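Local coordinates for uncharacterized protein (Bacteroides thetaiotaomicron, PDB 4QNI), which is of unknown function but, as a two-domain protein from a gut Bacteroides, probably serves as an auxiliary nutrient-binding protein, at residues P167-S172 against V210-I216; I257-N262 against D293-N297; Y85-L91 against E225-R231. All coordinates share one frame. Residues are numbered along the deposited sequence.

Contact 1: P167-S172 against V210-I216; sequences PFNDYS and VIDEQTI. With EDO (1,2-ethanediol), chain I; EDO (1,2-ethanediol), chain F.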
loop_
_atom_site.group_PDB
_atom_site.type_symbol
_atom_site.label_atom_id
_atom_site.label_comp_id
_atom_site.label_asym_id
_atom_site.label_seq_id
_atom_site.Cartn_x
_atom_site.Cartn_y
_atom_site.Cartn_z
ATOM N N PRO A 167 7.742 29.559 -9.420
ATOM C CA PRO A 167 7.030 30.742 -9.933
ATOM C C PRO A 167 6.210 30.340 -11.165
ATOM O O PRO A 167 6.597 29.421 -11.899
ATOM C CB PRO A 167 8.156 31.693 -10.366
ATOM C CG PRO A 167 9.399 31.092 -9.881
ATOM C CD PRO A 167 9.181 29.642 -9.714
ATOM N N PHE A 168 5.095 30.989 -11.405
ATOM C CA PHE A 168 4.383 30.685 -12.635
ATOM C C PHE A 168 3.956 31.958 -13.309
ATOM O O PHE A 168 3.598 32.916 -12.628
ATOM C CB PHE A 168 3.187 29.739 -12.428
ATOM C CG PHE A 168 2.045 30.247 -11.582
ATOM C CD1 PHE A 168 0.982 30.946 -12.160
ATOM C CD2 PHE A 168 1.991 29.967 -10.217
ATOM C CE1 PHE A 168 -0.086 31.399 -11.373
ATOM C CE2 PHE A 168 0.905 30.397 -9.438
ATOM C CZ PHE A 168 -0.128 31.092 -10.025
ATOM N N ASN A 169 3.989 31.964 -14.642
ATOM C CA ASN A 169 3.468 33.040 -15.460
ATOM C C ASN A 169 2.320 32.403 -16.278
ATOM O O ASN A 169 1.917 31.272 -15.969
ATOM C CB ASN A 169 4.581 33.696 -16.307
ATOM C CG ASN A 169 5.256 32.782 -17.311
ATOM O OD1 ASN A 169 4.772 31.698 -17.638
ATOM N ND2 ASN A 169 6.427 33.174 -17.785
ATOM N N ASP A 170 1.779 33.092 -17.292
ATOM C CA ASP A 170 0.664 32.534 -18.081
ATOM C C ASP A 170 1.072 31.347 -18.954
ATOM O O ASP A 170 0.216 30.707 -19.522
ATOM C CB ASP A 170 0.044 33.634 -18.996
ATOM C CG ASP A 170 -0.609 34.803 -18.271
ATOM O OD1 ASP A 170 -0.999 34.633 -17.101
ATOM O OD2 ASP A 170 -0.768 35.870 -18.890
ATOM N N TYR A 171 2.349 31.045 -19.063
ATOM C CA TYR A 171 2.859 30.092 -20.041
ATOM C C TYR A 171 3.697 28.982 -19.476
ATOM O O TYR A 171 4.315 28.242 -20.252
ATOM C CB TYR A 171 3.750 30.884 -21.044
ATOM C CG TYR A 171 3.183 32.227 -21.445
ATOM C CD1 TYR A 171 2.121 32.322 -22.348
ATOM C CD2 TYR A 171 3.660 33.405 -20.873
ATOM C CE1 TYR A 171 1.544 33.562 -22.664
ATOM C CE2 TYR A 171 3.119 34.649 -21.211
ATOM C CZ TYR A 171 2.058 34.723 -22.100
ATOM O OH TYR A 171 1.521 35.951 -22.394
ATOM N N SER A 172 3.764 28.871 -18.151
ATOM C CA SER A 172 4.638 27.891 -17.539
ATOM C C SER A 172 3.880 26.747 -16.884
ATOM O O SER A 172 2.727 26.867 -16.497
ATOM C CB SER A 172 5.544 28.571 -16.511
ATOM O OG SER A 172 4.754 29.128 -15.477
ATOM N N VAL A 210 9.705 29.361 -15.536
ATOM C CA VAL A 210 9.625 30.829 -15.656
ATOM C C VAL A 210 11.014 31.491 -15.724
ATOM O O VAL A 210 11.940 31.102 -14.999
ATOM C CB VAL A 210 8.804 31.424 -14.492
ATOM C CG1 VAL A 210 8.856 32.942 -14.492
ATOM C CG2 VAL A 210 7.377 30.967 -14.576
ATOM N N ILE A 211 11.126 32.520 -16.595
ATOM C CA ILE A 211 12.283 33.426 -16.713
ATOM C C ILE A 211 11.780 34.786 -16.239
ATOM O O ILE A 211 12.323 35.364 -15.292
ATOM C CB ILE A 211 12.951 33.447 -18.107
ATOM C CG1 ILE A 211 13.745 32.132 -18.300
ATOM C CG2 ILE A 211 13.878 34.690 -18.242
ATOM C CD1 ILE A 211 14.470 31.978 -19.650
ATOM N N ASP A 212 10.727 35.269 -16.883
ATOM C CA ASP A 212 10.008 36.482 -16.505
ATOM C C ASP A 212 8.520 36.288 -16.891
ATOM O O ASP A 212 8.099 35.138 -17.098
ATOM C CB ASP A 212 10.650 37.746 -17.101
ATOM C CG ASP A 212 10.750 37.801 -18.615
ATOM O OD1 ASP A 212 9.896 37.166 -19.299
ATOM O OD2 ASP A 212 11.625 38.544 -19.120
ATOM N N GLU A 213 7.726 37.364 -16.950
ATOM C CA GLU A 213 6.287 37.288 -17.264
ATOM C C GLU A 213 5.951 36.749 -18.652
ATOM O O GLU A 213 4.866 36.191 -18.829
ATOM C CB GLU A 213 5.635 38.666 -17.170
ATOM C CG GLU A 213 5.519 39.208 -15.770
ATOM C CD GLU A 213 4.913 40.597 -15.674
ATOM O OE1 GLU A 213 4.607 41.211 -16.724
ATOM O OE2 GLU A 213 4.709 41.060 -14.531
ATOM N N GLN A 214 6.834 36.970 -19.632
ATOM C CA GLN A 214 6.567 36.609 -21.036
ATOM C C GLN A 214 7.580 35.620 -21.578
ATOM O O GLN A 214 7.662 35.415 -22.803
ATOM C CB GLN A 214 6.612 37.893 -21.906
ATOM C CG GLN A 214 5.503 38.895 -21.599
ATOM C CD GLN A 214 4.120 38.326 -21.867
ATOM O OE1 GLN A 214 3.195 38.508 -21.066
ATOM N NE2 GLN A 214 3.943 37.615 -22.999
ATOM N N THR A 215 8.368 35.014 -20.672
ATOM C CA THR A 215 9.426 34.103 -21.082
ATOM C C THR A 215 9.516 32.912 -20.159
ATOM O O THR A 215 9.482 33.037 -18.934
ATOM C CB THR A 215 10.811 34.831 -21.129
ATOM O OG1 THR A 215 10.668 36.188 -21.545
ATOM C CG2 THR A 215 11.826 34.133 -22.001
ATOM N N ILE A 216 9.714 31.765 -20.773
ATOM C CA ILE A 216 9.982 30.507 -20.083
ATOM C C ILE A 216 11.245 29.934 -20.699
ATOM O O ILE A 216 11.738 30.452 -21.722
ATOM C CB ILE A 216 8.769 29.499 -20.202
ATOM C CG1 ILE A 216 8.491 29.062 -21.661
ATOM C CG2 ILE A 216 7.495 30.031 -19.515
ATOM C CD1 ILE A 216 7.509 27.797 -21.796
HETATM C C1 EDO I . 2.564 37.273 -13.852
HETATM O O1 EDO I . 2.978 37.066 -15.193
HETATM C C2 EDO I . 2.648 35.982 -12.991
HETATM O O2 EDO I . 1.482 35.160 -13.139
HETATM C C1 EDO F . -3.136 31.025 -18.874
HETATM O O1 EDO F . -2.783 29.717 -19.299
HETATM C C2 EDO F . -3.842 30.956 -17.491
HETATM O O2 EDO F . -4.221 32.263 -17.057
HETATM O O HOH W 1 8.692 27.985 -13.124
HETATM O O HOH W 2 2.470 35.919 -17.949
HETATM O O HOH W 3 0.915 37.573 -20.025
#
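Val210 opens 210-216 by pressing CG2 into the bend of 167-172: it lies 3.2 Å from Pro167 O and 3.3 Å from Ser172 OG, while water 1 joins Val210 N to Pro167 O. The chain then turns a corner at Ile211, and Asn169 ND2 donates to Asp212 O at 2.7 Å and weakly to Thr215 O at 3.3 Å. Asn169 OD1 accepts from Tyr171 N (2.9 Å), an Asx turn at the start of the type I turn 169-172. Asp212 OD1 makes a second Asx turn with Gln214 N. Glu213 O reaches Asp170 N through water 2, and Gln214 NE2 donates to Tyr171 OH (3.0 Å), which also bonds to Glu242. Ile216 CG2 ends the run 4.1 Å from Tyr171 CB. Around this contact, strand 160-168 pairs with 24-30 in a mixed sheet, whereas 215-219 pairs in the large antiparallel sheet with 234-240, whose Phe239 stacks on Tyr171; the turn 169-172 carries the chain from the first sheet towards strand 173-176 at the edge of the second.

Contact 2: I257-N262 against D293-N297; sequences IGFELN and DYYFN. With EDO (1,2-ethanediol), chain E.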
loop_
_atom_site.group_PDB
_atom_site.type_symbol
_atom_site.label_atom_id
_atom_site.label_comp_id
_atom_site.label_asym_id
_atom_site.label_seq_id
_atom_site.Cartn_x
_atom_site.Cartn_y
_atom_site.Cartn_z
ATOM N N ILE A 257 26.342 24.272 -28.273
ATOM C CA ILE A 257 25.520 23.084 -28.488
ATOM C C ILE A 257 25.013 22.997 -29.944
ATOM O O ILE A 257 24.122 22.197 -30.257
ATOM C CB ILE A 257 24.381 23.030 -27.428
ATOM C CG1 ILE A 257 23.332 24.146 -27.597
ATOM C CG2 ILE A 257 24.963 23.015 -25.993
ATOM C CD1 ILE A 257 21.928 23.796 -26.865
ATOM N N GLY A 258 25.629 23.785 -30.821
ATOM C CA GLY A 258 25.306 23.828 -32.246
ATOM C C GLY A 258 23.833 24.037 -32.533
ATOM O O GLY A 258 23.264 23.366 -33.397
ATOM N N PHE A 259 23.199 24.916 -31.740
ATOM C CA PHE A 259 21.779 25.251 -31.820
ATOM C C PHE A 259 21.500 25.920 -33.144
ATOM O O PHE A 259 22.296 26.741 -33.608
ATOM C CB PHE A 259 21.347 26.140 -30.632
ATOM C CG PHE A 259 19.894 26.554 -30.639
ATOM C CD1 PHE A 259 18.907 25.700 -30.157
ATOM C CD2 PHE A 259 19.512 27.798 -31.131
ATOM C CE1 PHE A 259 17.565 26.082 -30.168
ATOM C CE2 PHE A 259 18.164 28.185 -31.126
ATOM C CZ PHE A 259 17.204 27.325 -30.644
ATOM N N GLU A 260 20.406 25.499 -33.788
ATOM C CA GLU A 260 19.982 25.997 -35.089
ATOM C C GLU A 260 18.476 25.969 -35.191
ATOM O O GLU A 260 17.852 24.937 -34.984
ATOM C CB GLU A 260 20.596 25.152 -36.224
ATOM C CG GLU A 260 21.957 25.629 -36.699
ATOM C CD GLU A 260 21.960 26.680 -37.795
ATOM O OE1 GLU A 260 21.365 26.428 -38.869
ATOM O OE2 GLU A 260 22.618 27.729 -37.604
ATOM N N LEU A 261 17.890 27.105 -35.483
ATOM C CA LEU A 261 16.458 27.161 -35.712
ATOM C C LEU A 261 16.162 26.915 -37.158
ATOM O O LEU A 261 16.917 27.360 -38.026
ATOM C CB LEU A 261 15.880 28.523 -35.339
ATOM C CG LEU A 261 15.676 28.790 -33.883
ATOM C CD1 LEU A 261 15.408 30.259 -33.689
ATOM C CD2 LEU A 261 14.534 27.927 -33.310
ATOM N N ASN A 262 15.041 26.262 -37.431
ATOM C CA ASN A 262 14.569 26.121 -38.783
ATOM C C ASN A 262 13.945 27.470 -39.130
ATOM O O ASN A 262 13.066 27.944 -38.410
ATOM C CB ASN A 262 13.606 24.963 -38.898
ATOM C CG ASN A 262 13.129 24.719 -40.306
ATOM O OD1 ASN A 262 12.263 25.436 -40.814
ATOM N ND2 ASN A 262 13.690 23.701 -40.960
ATOM N N ASP A 293 10.562 24.149 -34.124
ATOM C CA ASP A 293 11.436 23.453 -35.046
ATOM C C ASP A 293 12.880 23.916 -34.833
ATOM O O ASP A 293 13.252 25.020 -35.242
ATOM C CB ASP A 293 10.964 23.707 -36.516
ATOM C CG ASP A 293 11.566 22.768 -37.541
ATOM O OD1 ASP A 293 12.623 22.165 -37.251
ATOM O OD2 ASP A 293 11.044 22.707 -38.656
ATOM N N TYR A 294 13.680 23.085 -34.176
ATOM C CA TYR A 294 15.083 23.410 -33.946
ATOM C C TYR A 294 15.959 22.145 -33.874
ATOM O O TYR A 294 15.480 21.003 -33.722
ATOM C CB TYR A 294 15.285 24.304 -32.695
ATOM C CG TYR A 294 14.979 23.639 -31.374
ATOM C CD1 TYR A 294 15.951 22.899 -30.701
ATOM C CD2 TYR A 294 13.756 23.830 -30.745
ATOM C CE1 TYR A 294 15.682 22.299 -29.468
ATOM C CE2 TYR A 294 13.465 23.218 -29.524
ATOM C CZ TYR A 294 14.441 22.474 -28.877
ATOM O OH TYR A 294 14.178 21.895 -27.665
ATOM N N TYR A 295 17.261 22.397 -33.989
ATOM C CA TYR A 295 18.336 21.423 -33.937
ATOM C C TYR A 295 19.348 21.771 -32.844
ATOM O O TYR A 295 19.651 22.950 -32.657
ATOM C CB TYR A 295 19.071 21.409 -35.268
ATOM C CG TYR A 295 18.270 20.946 -36.452
ATOM C CD1 TYR A 295 17.518 21.848 -37.204
ATOM C CD2 TYR A 295 18.371 19.638 -36.914
ATOM C CE1 TYR A 295 16.822 21.437 -38.343
ATOM C CE2 TYR A 295 17.711 19.227 -38.068
ATOM C CZ TYR A 295 16.922 20.126 -38.771
ATOM O OH TYR A 295 16.263 19.725 -39.903
ATOM N N PHE A 296 19.944 20.759 -32.196
ATOM C CA PHE A 296 21.014 20.981 -31.218
ATOM C C PHE A 296 21.852 19.721 -31.076
ATOM O O PHE A 296 21.377 18.629 -31.393
ATOM C CB PHE A 296 20.461 21.434 -29.840
ATOM C CG PHE A 296 19.915 20.324 -28.980
ATOM C CD1 PHE A 296 18.634 19.827 -29.189
ATOM C CD2 PHE A 296 20.684 19.769 -27.958
ATOM C CE1 PHE A 296 18.131 18.797 -28.396
ATOM C CE2 PHE A 296 20.183 18.733 -27.168
ATOM C CZ PHE A 296 18.902 18.266 -27.383
ATOM N N ASN A 297 23.065 19.868 -30.525
ATOM C CA ASN A 297 23.973 18.757 -30.269
ATOM C C ASN A 297 23.989 18.394 -28.798
ATOM O O ASN A 297 24.278 19.244 -27.950
ATOM C CB ASN A 297 25.406 19.098 -30.711
ATOM C CG ASN A 297 25.587 19.377 -32.182
ATOM O OD1 ASN A 297 24.996 18.726 -33.044
ATOM N ND2 ASN A 297 26.471 20.310 -32.501
HETATM C C1 EDO E . 10.821 21.852 -25.944
HETATM O O1 EDO E . 11.915 22.451 -26.609
HETATM C C2 EDO E . 10.446 20.547 -26.623
HETATM O O2 EDO E . 11.447 19.575 -26.390
#
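Four backbone hydrogen bonds tie these antiparallel segments together. Glu260 and Tyr295 form a hydrogen-bonded pair, with Glu260 N to Tyr295 O at 2.9 Å and Tyr295 N to Glu260 O at 2.8 Å. Between this pair and the Asn262 N to Asp293 O bond (3.1 Å), Leu261 and Tyr294 make a non-hydrogen-bonded pair. Asn297 N to Ile257 O (2.6 Å) ties in the loop before strand 260-275, one residue out of step with the bridges, beside Gly258 with its positive phi; a CB there would clash with Asn297 ND2. CA-H...O contacts run from Phe259 CA to Tyr295 O (3.2 Å) and Tyr294 CA to Glu260 O (3.3 Å).

Apolar packing joins Leu261 CD2 to Tyr294 CB (3.8 Å), Phe259 CE1 to Tyr294 CD1 (3.6 Å, rings oblique) and Ile257 CD1 to Phe296 CB (4.1 Å). Asp293 and Asn297 turn their polar ends to His309 and Arg307 of strand 306-321, and His309 stacks on Tyr295. Tyr294 OH bonds to Gly221 N and, at 2.6 Å, to O1 of the 1,2-ethanediol. Backbone bonds thus join the strands at this end of the hairpin, while side chains pack both across the pair and onto neighbouring strands.

Contact 3: Y85-L91 against E225-R231; sequences YATRTEL and EDYTDRR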
loop_
_atom_site.group_PDB
_atom_site.type_symbol
_atom_site.label_atom_id
_atom_site.label_comp_id
_atom_site.label_asym_id
_atom_site.label_seq_id
_atom_site.Cartn_x
_atom_site.Cartn_y
_atom_site.Cartn_z
ATOM N N TYR A 85 20.290 11.892 -4.035
ATOM C CA TYR A 85 21.215 11.977 -5.161
ATOM C C TYR A 85 22.666 11.575 -4.851
ATOM O O TYR A 85 23.479 11.534 -5.777
ATOM C CB TYR A 85 21.188 13.412 -5.718
ATOM C CG TYR A 85 19.806 13.852 -6.161
ATOM C CD1 TYR A 85 19.195 13.286 -7.277
ATOM C CD2 TYR A 85 19.103 14.826 -5.457
ATOM C CE1 TYR A 85 17.920 13.676 -7.681
ATOM C CE2 TYR A 85 17.831 15.228 -5.857
ATOM C CZ TYR A 85 17.247 14.656 -6.976
ATOM O OH TYR A 85 15.997 15.047 -7.386
ATOM N N ALA A 86 22.993 11.308 -3.574
ATOM C CA ALA A 86 24.339 10.947 -3.121
ATOM C C ALA A 86 25.413 11.927 -3.673
ATOM O O ALA A 86 25.308 13.124 -3.427
ATOM C CB ALA A 86 24.663 9.499 -3.493
ATOM N N THR A 87 26.393 11.422 -4.439
ATOM C CA THR A 87 27.537 12.149 -5.005
ATOM C C THR A 87 27.144 13.143 -6.130
ATOM O O THR A 87 27.883 14.109 -6.368
ATOM C CB THR A 87 28.569 11.129 -5.560
ATOM O OG1 THR A 87 28.620 9.965 -4.726
ATOM C CG2 THR A 87 29.965 11.718 -5.687
ATOM N N ARG A 88 26.018 12.897 -6.830
ATOM C CA ARG A 88 25.573 13.727 -7.945
ATOM C C ARG A 88 25.012 15.071 -7.462
ATOM O O ARG A 88 23.815 15.312 -7.566
ATOM C CB ARG A 88 24.550 12.969 -8.799
ATOM C CG ARG A 88 25.178 11.886 -9.668
ATOM C CD ARG A 88 24.168 11.356 -10.667
ATOM N NE ARG A 88 23.136 10.559 -9.999
ATOM C CZ ARG A 88 22.014 10.141 -10.571
ATOM N NH1 ARG A 88 21.749 10.449 -11.837
ATOM N NH2 ARG A 88 21.143 9.417 -9.881
ATOM N N THR A 89 25.903 15.965 -6.991
ATOM C CA THR A 89 25.585 17.297 -6.434
ATOM C C THR A 89 24.964 18.258 -7.477
ATOM O O THR A 89 24.302 19.244 -7.108
ATOM C CB THR A 89 26.844 17.921 -5.833
ATOM O OG1 THR A 89 27.848 18.011 -6.854
ATOM C CG2 THR A 89 27.368 17.138 -4.611
ATOM N N GLU A 90 25.171 17.951 -8.773
ATOM C CA GLU A 90 24.634 18.726 -9.886
ATOM C C GLU A 90 23.087 18.612 -9.937
ATOM O O GLU A 90 22.427 19.450 -10.545
ATOM C CB GLU A 90 25.262 18.265 -11.217
ATOM C CG GLU A 90 26.786 18.263 -11.244
ATOM C CD GLU A 90 27.503 16.920 -11.132
ATOM O OE1 GLU A 90 26.989 15.991 -10.458
ATOM O OE2 GLU A 90 28.617 16.817 -11.693
ATOM N N LEU A 91 22.524 17.591 -9.264
ATOM C CA LEU A 91 21.090 17.316 -9.211
ATOM C C LEU A 91 20.450 17.751 -7.905
ATOM O O LEU A 91 19.238 17.600 -7.759
ATOM C CB LEU A 91 20.861 15.801 -9.398
ATOM C CG LEU A 91 21.364 15.179 -10.704
ATOM C CD1 LEU A 91 20.986 13.725 -10.772
ATOM C CD2 LEU A 91 20.809 15.904 -11.910
ATOM N N GLU A 225 15.433 17.826 -15.982
ATOM C CA GLU A 225 15.887 18.161 -14.635
ATOM C C GLU A 225 16.843 17.146 -14.006
ATOM O O GLU A 225 17.561 17.502 -13.067
ATOM C CB GLU A 225 14.662 18.234 -13.734
ATOM C CG GLU A 225 14.594 19.472 -12.904
ATOM C CD GLU A 225 13.269 19.557 -12.186
ATOM O OE1 GLU A 225 13.021 18.714 -11.296
ATOM O OE2 GLU A 225 12.489 20.487 -12.488
ATOM N N ASP A 226 16.786 15.869 -14.427
ATOM C CA ASP A 226 17.630 14.859 -13.802
ATOM C C ASP A 226 18.957 14.639 -14.574
ATOM O O ASP A 226 19.743 13.783 -14.188
ATOM C CB ASP A 226 16.850 13.559 -13.534
ATOM C CG ASP A 226 15.799 13.694 -12.431
ATOM O OD1 ASP A 226 15.948 14.597 -11.560
ATOM O OD2 ASP A 226 14.840 12.903 -12.429
ATOM N N TYR A 227 19.259 15.513 -15.556
ATOM C CA TYR A 227 20.537 15.548 -16.282
ATOM C C TYR A 227 21.503 16.406 -15.486
ATOM O O TYR A 227 21.191 17.563 -15.181
ATOM C CB TYR A 227 20.360 16.124 -17.711
ATOM C CG TYR A 227 19.827 15.139 -18.730
ATOM C CD1 TYR A 227 18.608 14.492 -18.535
ATOM C CD2 TYR A 227 20.539 14.857 -19.899
ATOM C CE1 TYR A 227 18.130 13.559 -19.453
ATOM C CE2 TYR A 227 20.046 13.958 -20.849
ATOM C CZ TYR A 227 18.844 13.305 -20.617
ATOM O OH TYR A 227 18.343 12.413 -21.526
ATOM N N THR A 228 22.694 15.871 -15.169
ATOM C CA THR A 228 23.690 16.630 -14.408
ATOM C C THR A 228 24.218 17.799 -15.251
ATOM O O THR A 228 24.656 18.795 -14.687
ATOM C CB THR A 228 24.838 15.725 -13.912
ATOM O OG1 THR A 228 25.569 15.241 -15.032
ATOM C CG2 THR A 228 24.365 14.563 -13.037
ATOM N N ASP A 229 24.156 17.684 -16.593
ATOM C CA ASP A 229 24.620 18.716 -17.560
ATOM C C ASP A 229 23.481 19.643 -18.111
ATOM O O ASP A 229 23.753 20.417 -19.035
ATOM C CB ASP A 229 25.390 18.062 -18.748
ATOM C CG ASP A 229 24.712 16.897 -19.458
ATOM O OD1 ASP A 229 23.665 16.426 -18.962
ATOM O OD2 ASP A 229 25.254 16.437 -20.508
ATOM N N ARG A 230 22.252 19.598 -17.507
ATOM C CA ARG A 230 21.052 20.432 -17.794
ATOM C C ARG A 230 21.352 21.817 -18.356
ATOM O O ARG A 230 20.808 22.222 -19.390
ATOM C CB ARG A 230 20.298 20.763 -16.465
ATOM C CG ARG A 230 19.517 19.692 -15.815
ATOM C CD ARG A 230 18.602 20.199 -14.723
ATOM N NE ARG A 230 19.203 20.997 -13.657
ATOM C CZ ARG A 230 19.835 20.500 -12.596
ATOM N NH1 ARG A 230 20.058 19.197 -12.496
ATOM N NH2 ARG A 230 20.309 21.308 -11.664
ATOM N N ARG A 231 22.132 22.588 -17.550
ATOM C CA ARG A 231 22.439 24.018 -17.691
ATOM C C ARG A 231 23.052 24.368 -19.057
ATOM O O ARG A 231 22.910 25.503 -19.519
ATOM C CB ARG A 231 23.337 24.483 -16.525
ATOM C CG ARG A 231 22.672 24.322 -15.138
ATOM C CD ARG A 231 23.689 24.453 -14.013
ATOM N NE ARG A 231 23.127 24.341 -12.662
ATOM C CZ ARG A 231 22.965 23.197 -11.989
ATOM N NH1 ARG A 231 23.230 22.030 -12.569
ATOM N NH2 ARG A 231 22.488 23.211 -10.743
HETATM O O HOH W 4 23.537 21.794 -7.890
#
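One carbonyl draws two arginines: Glu90 O accepts from Arg230 NH2 at 3.0 Å, and weakly from Arg230 NH1 at 3.1 Å and Arg231 NH1 at 3.4 Å. The guanidinium groups therefore crowd together, with Arg230 NH2 only 3.0 Å from Arg231 NH2, and outside partners help hold them, Ser133 O for Arg230 and a salt bridge to Glu134 for Arg231. Water 4 adds a weak bridge from Arg231 NH2 to Thr89 O. The acceptor sits in a short 3-10 turn, 89-91, which follows helix 74-85 by way of a type II' turn from Tyr85 to Arg88. The contact bridges the two family regions, the DUF4973 portion supplying the turn and the BT_3044-like portion the loop, itself folded as a type I turn from Tyr227 to Arg230. Leu91 packs CD2 against Asp226 O (3.3 Å), and its CG lies 3.9 Å from Thr228 CG2, while Glu90 CB and Thr228 CB come within 3.7 Å. A second subunit closes in here, its Tyr281 meeting Tyr227 edge-to-face.

Contact 1 is the most buried of the three: most of its touching residues are buried, against fewer than half in contacts 2 and 3. From contact centre to chain centre the distances are about 10 Å for contact 1, 16 Å for contact 3 and 24 Å for contact 2. Contacts 1 and 2 reach the same ten-stranded sheet at different places: contact 1 at a corner near one end of its strand order, contact 2 within a pair of long neighbouring strands. Contact 3 instead joins loops from the two family regions and adjoins another subunit. Chemistry follows place: contact 2 pairs through the backbone, contact 1 relies on side-chain amides and waters, contact 3 on arginines.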